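Local coordinates for muscarinic toxin-like protein 3 homolog (Ophiophagus hannah, PDB 3HH7), which probably blocks nicotinic acetylcholine receptors at postsynaptic sites, acting as a homodimeric three-finger neurotoxin of king cobra venom, at residues Phe23-Ser27 / Asp61-Gln65. Sequence-based numbering, arbitrary orientation.
Sequences FCYKS and DKCNQ
Asn64 and the backbone of Tyr25 show how a three-finger toxin ties its C-terminal tail to the central strand of its sheet. Asn64 ND2 donates to Tyr25 O at 2.9 Å in an almost straight bond (175° at the hydrogen). Tyr25 O lies in the plane of the Asn64 side-chain amide, while ND2 sits above the Tyr25 carbonyl plane, 51° out of it. With chi1 at 67°, CG of Asn64 sits between its own backbone N and carbonyl carbon, which brings the flat amide against Cys24, whose CB is 3.6 Å from Asn64 CG. Beside it, Cys63 SG packs on Cys24 CB at 3.8 Å, bringing two separate disulfides together, Cys3–Cys24 and Cys58–Cys63.

Further along the strand, Lys26 reaches the chain terminus. Its side chain is fully extended, CG anti to the backbone N, and runs past Asn64 O until NZ forms a salt bridge with Gln65 OXT at 2.8 Å; a weak hydrogen bond joins NZ to Gln65 O.

In the second shell, Asn64 OD1 accepts from Tyr4 N, so the same amide links strands 23-31 and 2-4, while Arg39 NE bonds to Gln65 O. Two cationic side chains thus meet the terminal carboxylate, which probably stabilises its negative charge; the neutral amide holds the tail across the core from which the fingers extend, Cys58–Cys63 ties it covalently to strand 52-58, and Cys3–Cys24 packs alongside.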
loop_
_atom_site.group_PDB
_atom_site.type_symbol
_atom_site.label_atom_id
_atom_site.label_comp_id
_atom_site.label_asym_id
_atom_site.label_seq_id
_atom_site.Cartn_x
_atom_site.Cartn_y
_atom_site.Cartn_z
ATOM N N PHE A 23 -11.705 -1.339 -4.174
ATOM C CA PHE A 23 -10.649 -0.402 -4.513
ATOM C C PHE A 23 -9.588 -1.153 -5.308
ATOM O O PHE A 23 -9.779 -2.328 -5.652
ATOM C CB PHE A 23 -10.081 0.246 -3.246
ATOM C CG PHE A 23 -9.802 -0.731 -2.120
ATOM C CD1 PHE A 23 -10.793 -1.047 -1.187
ATOM C CD2 PHE A 23 -8.536 -1.290 -1.962
ATOM C CE1 PHE A 23 -10.533 -1.909 -0.134
ATOM C CE2 PHE A 23 -8.277 -2.163 -0.908
ATOM C CZ PHE A 23 -9.278 -2.473 0.007
ATOM N N CYS A 24 -8.497 -0.471 -5.625
ATOM C CA CYS A 24 -7.432 -1.070 -6.431
ATOM C C CYS A 24 -6.235 -1.458 -5.585
ATOM O O CYS A 24 -5.967 -0.855 -4.526
ATOM C CB CYS A 24 -6.952 -0.083 -7.494
ATOM S SG CYS A 24 -8.261 0.625 -8.510
ATOM N N TYR A 25 -5.482 -2.437 -6.070
ATOM C CA TYR A 25 -4.190 -2.727 -5.458
ATOM C C TYR A 25 -3.102 -2.980 -6.490
ATOM O O TYR A 25 -3.365 -3.352 -7.651
ATOM C CB TYR A 25 -4.271 -3.918 -4.496
ATOM C CG TYR A 25 -4.374 -5.256 -5.197
ATOM C CD1 TYR A 25 -3.242 -6.043 -5.386
ATOM C CD2 TYR A 25 -5.597 -5.716 -5.680
ATOM C CE1 TYR A 25 -3.326 -7.273 -6.039
ATOM C CE2 TYR A 25 -5.707 -6.932 -6.337
ATOM C CZ TYR A 25 -4.573 -7.708 -6.516
ATOM O OH TYR A 25 -4.711 -8.913 -7.181
ATOM N N LYS A 26 -1.881 -2.793 -6.024
ATOM C CA LYS A 26 -0.672 -3.173 -6.731
ATOM C C LYS A 26 0.240 -3.846 -5.709
ATOM O O LYS A 26 0.517 -3.290 -4.656
ATOM C CB LYS A 26 0.016 -1.949 -7.346
ATOM C CG LYS A 26 1.226 -2.267 -8.180
ATOM C CD LYS A 26 1.822 -0.991 -8.713
ATOM C CE LYS A 26 2.862 -1.279 -9.761
ATOM N NZ LYS A 26 3.568 0.002 -10.121
ATOM N N SER A 27 0.677 -5.056 -6.028
ATOM C CA SER A 27 1.506 -5.853 -5.133
ATOM C C SER A 27 2.760 -6.284 -5.876
ATOM O O SER A 27 2.659 -6.911 -6.929
ATOM C CB SER A 27 0.706 -7.077 -4.685
ATOM O OG SER A 27 1.480 -7.928 -3.866
ATOM N N ASP A 61 -9.717 5.907 -9.761
ATOM C CA ASP A 61 -9.604 5.152 -11.000
ATOM C C ASP A 61 -8.188 5.210 -11.549
ATOM O O ASP A 61 -7.585 6.282 -11.601
ATOM C CB ASP A 61 -10.579 5.689 -12.046
ATOM C CG ASP A 61 -11.981 5.145 -11.871
ATOM O OD1 ASP A 61 -12.278 4.543 -10.815
ATOM O OD2 ASP A 61 -12.784 5.348 -12.795
ATOM N N LYS A 62 -7.657 4.042 -11.929
ATOM C CA LYS A 62 -6.311 3.935 -12.497
ATOM C C LYS A 62 -5.216 4.398 -11.543
ATOM O O LYS A 62 -4.147 4.820 -11.963
ATOM C CB LYS A 62 -6.226 4.667 -13.848
ATOM C CG LYS A 62 -7.008 3.959 -14.934
ATOM C CD LYS A 62 -6.818 4.653 -16.276
ATOM C CE LYS A 62 -7.271 3.747 -17.410
ATOM N NZ LYS A 62 -6.271 2.683 -17.688
ATOM N N CYS A 63 -5.474 4.302 -10.242
ATOM C CA CYS A 63 -4.500 4.765 -9.258
ATOM C C CYS A 63 -3.328 3.791 -9.061
ATOM O O CYS A 63 -2.282 4.151 -8.485
ATOM C CB CYS A 63 -5.187 5.043 -7.915
ATOM S SG CYS A 63 -5.953 3.585 -7.129
ATOM N N ASN A 64 -3.524 2.551 -9.514
ATOM C CA ASN A 64 -2.587 1.451 -9.237
ATOM C C ASN A 64 -1.681 1.055 -10.417
ATOM O O ASN A 64 -1.359 -0.121 -10.589
ATOM C CB ASN A 64 -3.373 0.218 -8.760
ATOM C CG ASN A 64 -4.254 -0.380 -9.854
ATOM O OD1 ASN A 64 -4.749 0.333 -10.737
ATOM N ND2 ASN A 64 -4.456 -1.701 -9.800
ATOM N N GLN A 65 -1.259 2.038 -11.217
ATOM C CA GLN A 65 -0.326 1.767 -12.315
ATOM C C GLN A 65 0.985 1.231 -11.775
ATOM O O GLN A 65 1.484 0.254 -12.343
ATOM C CB GLN A 65 -0.075 3.009 -13.160
ATOM C CG GLN A 65 0.589 2.665 -14.477
ATOM C CD GLN A 65 0.988 3.890 -15.242
ATOM O OE1 GLN A 65 1.830 4.663 -14.796
ATOM N NE2 GLN A 65 0.383 4.078 -16.404
ATOM O OXT GLN A 65 1.524 1.783 -10.802
#